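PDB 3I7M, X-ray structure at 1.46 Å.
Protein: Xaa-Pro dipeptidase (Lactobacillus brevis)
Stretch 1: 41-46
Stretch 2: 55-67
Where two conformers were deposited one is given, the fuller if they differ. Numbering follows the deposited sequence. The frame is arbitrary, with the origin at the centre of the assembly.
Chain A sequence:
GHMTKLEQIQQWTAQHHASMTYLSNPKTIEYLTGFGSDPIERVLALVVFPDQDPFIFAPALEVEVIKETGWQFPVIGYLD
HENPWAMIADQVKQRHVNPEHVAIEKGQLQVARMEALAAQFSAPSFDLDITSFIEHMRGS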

# COMPACT_ATOMS: atom_id res chain seq x y z
N GLU A 41 -6.67 -14.29 -0.45
CA GLU A 41 -6.87 -14.17 0.98
C GLU A 41 -5.65 -13.50 1.61
O GLU A 41 -5.78 -12.77 2.57
N ARG A 42 -4.46 -13.68 1.03
CA ARG A 42 -3.27 -13.07 1.60
C ARG A 42 -3.18 -11.56 1.31
O ARG A 42 -4.09 -10.96 0.72
N VAL A 43 -2.11 -10.94 1.76
CA VAL A 43 -2.02 -9.48 1.77
C VAL A 43 -0.97 -9.04 0.76
O VAL A 43 0.22 -9.41 0.82
N LEU A 44 -1.40 -8.28 -0.25
CA LEU A 44 -0.55 -7.64 -1.25
C LEU A 44 -0.87 -6.16 -1.24
O LEU A 44 -2.06 -5.80 -1.33
N ALA A 45 0.14 -5.33 -1.04
CA ALA A 45 -0.11 -3.88 -0.95
C ALA A 45 1.02 -3.12 -1.55
O ALA A 45 2.16 -3.59 -1.61
N LEU A 46 0.71 -1.91 -1.97
CA LEU A 46 1.70 -0.95 -2.46
C LEU A 46 1.51 0.34 -1.66
O LEU A 46 0.41 0.89 -1.65
N PHE A 55 7.01 1.26 -1.21
CA PHE A 55 7.40 -0.14 -1.13
C PHE A 55 6.19 -1.00 -1.47
O PHE A 55 5.03 -0.57 -1.38
N ILE A 56 6.44 -2.23 -1.86
CA ILE A 56 5.42 -3.25 -2.03
C ILE A 56 5.57 -4.26 -0.90
O ILE A 56 6.70 -4.61 -0.48
N PHE A 57 4.44 -4.77 -0.40
CA PHE A 57 4.40 -5.81 0.62
C PHE A 57 3.59 -6.96 0.05
O PHE A 57 2.52 -6.76 -0.54
N ALA A 58 4.11 -8.20 0.10
CA ALA A 58 3.53 -9.30 -0.58
C ALA A 58 3.81 -10.60 0.09
O ALA A 58 4.76 -10.69 0.85
N PRO A 59 3.06 -11.67 -0.23
CA PRO A 59 3.47 -13.01 0.21
C PRO A 59 4.85 -13.33 -0.33
O PRO A 59 5.19 -12.97 -1.44
N ALA A 60 5.65 -14.01 0.49
CA ALA A 60 7.03 -14.32 0.16
C ALA A 60 7.21 -14.95 -1.22
O ALA A 60 8.15 -14.58 -1.93
N LEU A 61 6.30 -15.81 -1.62
CA LEU A 61 6.46 -16.47 -2.90
C LEU A 61 6.14 -15.60 -4.09
O LEU A 61 6.46 -15.99 -5.21
N GLU A 62 5.46 -14.48 -3.88
CA GLU A 62 5.18 -13.58 -4.97
C GLU A 62 6.33 -12.58 -5.18
O GLU A 62 6.36 -11.90 -6.18
N VAL A 63 7.25 -12.44 -4.22
CA VAL A 63 8.29 -11.43 -4.29
C VAL A 63 9.09 -11.49 -5.58
O VAL A 63 9.40 -10.48 -6.19
N GLU A 64 9.44 -12.71 -5.96
CA GLU A 64 10.25 -12.88 -7.19
C GLU A 64 9.62 -12.27 -8.41
O GLU A 64 10.28 -11.52 -9.13
N VAL A 65 8.40 -12.69 -8.73
CA VAL A 65 7.74 -12.21 -9.91
C VAL A 65 7.47 -10.70 -9.80
O VAL A 65 7.59 -9.97 -10.81
N ILE A 66 7.21 -10.18 -8.61
CA ILE A 66 7.11 -8.69 -8.41
C ILE A 66 8.44 -7.97 -8.75
O ILE A 66 8.49 -6.94 -9.43
N LYS A 67 9.56 -8.48 -8.22
CA LYS A 67 10.82 -7.84 -8.56
C LYS A 67 11.18 -7.96 -10.06
O LYS A 67 11.82 -7.07 -10.64

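The apolar centre of this contact is built around one leucine. Leu 44 leaves its backbone sideways to the other stretch, yet with chi1 t and chi2 p its end comes nearer, and CD1 becomes the atom on which several neighbours converge. Leu 44 CD1 lies 3.7 Å from Ala 58 CB, 3.9 Å from Ile 66 CD1 and 4.2 Å from Ile 56 CG2. Strand and helix residues of the second stretch thus share a single methyl. Ile 66, with chi1 m and chi2 t, points toward the first stretch and brings its terminal methyl from the helix, while Ala 58 offers only a methyl, and Leu 44 rests directly against it.

Next to this cluster, Leu 46 and Ile 56 form an antiparallel non-hydrogen-bonded pair, with CA atoms 4.4 Å apart and both side chains on the same face of the sheet. Leu 46 is t at chi1 and t at chi2; Ile 56 is m, then t. Their branches meet at 3.7 Å between Leu 46 CG and Ile 56 CG1. Ile 56 therefore touches two leucines, through CG1 to Leu 46 and through CG2 to Leu 44, so its beta-branch serves both neighbours.

The other face belongs to Ala 45 and Phe 57. Here the smaller residue stands across from the larger, and the Phe 57 ring, with chi1 t and chi2 near 90°, reaches the side chain of Val 43. That valine, chi1 t, points sideways and makes a loose apolar contact, 4.3 Å from Val 43 CG1 to Phe 57 CD2. Phe 55 starts away from the first stretch with chi1 p; the closest approach of its side chain is 5.7 Å, from Phe 55 CD1 to Ala 45 O, and its close contacts are made by its backbone O.

What fixes the register beneath these side chains is a reciprocal pair of hydrogen bonds: Ala 45 N donates to Phe 57 O, and Phe 57 N donates to Ala 45 O, each at 2.8 Å and nearly straight. CA-H...O contacts extend the same pattern, with Leu 44 CA 3.3 Å from Phe 57 O and Ile 56 CA 3.3 Å from Ala 45 O.

Beyond the last paired residues, Pro 59 points toward the first stretch with an apolar ring, its pucker C-gamma exo. Pro 59 CG packs 3.8 Å from Arg 42 CB, and Pro 59 CD approaches Val 43 O to 3.3 Å. A proline nitrogen has no hydrogen to donate, and Val 43 O is buried here without a hydrogen-bonding partner; its approach to Ala 58 CA, at 3.6 Å, is a CA-H...O contact.

The polar edge is thin. Arg 42, m at chi1, lends its aliphatic base to the proline, while NE and NH1 bond elsewhere in the structure. Glu 62, chi1 m and chi2 t, points toward the first stretch, but its OE1 meets a methyl, 4.2 Å from Leu 44 CD1. No side-chain hydrogen bond or salt bridge joins the two stretches.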

# COMPACT_ATOMS: atom_id res chain seq x y z
CB GLU A 41 -7.19 -15.51 1.62
CG GLU A 41 -8.33 -16.29 0.90
CD GLU A 41 -9.35 -16.90 1.84
OE1 GLU A 41 -9.09 -16.99 3.07
OE2 GLU A 41 -10.42 -17.31 1.35
CB ARG A 42 -2.01 -13.82 1.20
CG ARG A 42 -1.81 -15.18 1.99
CD ARG A 42 -0.65 -15.95 1.37
NE ARG A 42 -0.48 -17.34 1.77
CZ ARG A 42 -1.33 -18.28 1.44
NH1 ARG A 42 -1.08 -19.54 1.74
NH2 ARG A 42 -2.41 -17.97 0.76
CB VAL A 43 -1.69 -8.94 3.18
CG1 VAL A 43 -1.53 -7.40 3.15
CG2 VAL A 43 -2.68 -9.38 4.17
CB LEU A 44 -0.83 -8.20 -2.61
CG LEU A 44 -0.21 -7.50 -3.82
CD1 LEU A 44 1.32 -7.70 -3.86
CD2 LEU A 44 -0.84 -7.95 -5.13
CB ALA A 45 -0.24 -3.50 0.56
CB LEU A 46 1.56 -0.74 -3.96
CG LEU A 46 2.73 -0.07 -4.67
CD1 LEU A 46 2.61 -0.32 -6.19
CD2 LEU A 46 2.71 1.38 -4.33
CB PHE A 55 7.99 -0.53 0.21
CG PHE A 55 7.06 -0.50 1.37
CD1 PHE A 55 6.30 -1.61 1.75
CD2 PHE A 55 6.98 0.63 2.16
CE1 PHE A 55 5.45 -1.56 2.84
CE2 PHE A 55 6.19 0.71 3.27
CZ PHE A 55 5.41 -0.42 3.64
CB ILE A 56 5.50 -3.93 -3.39
CG1 ILE A 56 5.08 -2.94 -4.42
CG2 ILE A 56 4.66 -5.20 -3.47
CD1 ILE A 56 5.26 -3.45 -5.85
CB PHE A 57 3.73 -5.30 1.89
CG PHE A 57 3.80 -6.23 3.01
CD1 PHE A 57 4.89 -6.22 3.89
CD2 PHE A 57 2.79 -7.16 3.25
CE1 PHE A 57 4.97 -7.15 4.94
CE2 PHE A 57 2.92 -8.06 4.32
CZ PHE A 57 4.02 -8.01 5.12
CB ALA A 58 4.05 -9.39 -2.02
CB PRO A 59 2.38 -13.91 -0.33
CG PRO A 59 1.16 -12.92 -0.66
CD PRO A 59 1.82 -11.68 -1.05
CB ALA A 60 7.62 -15.21 1.23
CB LEU A 61 5.70 -17.80 -2.92
CG LEU A 61 6.23 -18.82 -1.98
CD1 LEU A 61 5.28 -20.08 -1.89
CD2 LEU A 61 7.63 -19.27 -2.50
CB GLU A 62 3.85 -12.82 -4.72
CG GLU A 62 2.63 -13.71 -4.76
CD GLU A 62 1.33 -12.99 -4.38
OE1 GLU A 62 1.17 -11.78 -4.68
OE2 GLU A 62 0.43 -13.64 -3.81
CB VAL A 63 9.21 -11.40 -3.06
CG1 VAL A 63 10.38 -10.46 -3.22
CG2 VAL A 63 8.42 -11.09 -1.78
CB GLU A 64 10.61 -14.34 -7.46
CG GLU A 64 11.25 -14.59 -8.83
CD GLU A 64 11.56 -16.04 -9.17
OE1 GLU A 64 11.29 -16.94 -8.37
OE2 GLU A 64 11.99 -16.25 -10.34
CB VAL A 65 6.49 -13.04 -10.18
CG1 VAL A 65 5.67 -12.41 -11.33
CG2 VAL A 65 6.87 -14.46 -10.56
CB ILE A 66 6.63 -8.31 -6.99
CG1 ILE A 66 5.20 -8.84 -6.78
CG2 ILE A 66 6.71 -6.77 -6.77
CD1 ILE A 66 4.78 -8.88 -5.34
CB LYS A 67 11.96 -8.40 -7.69
CG LYS A 67 11.90 -7.95 -6.26
CD LYS A 67 13.15 -8.35 -5.51
CE LYS A 67 13.10 -7.87 -4.06
NZ LYS A 67 14.34 -8.38 -3.33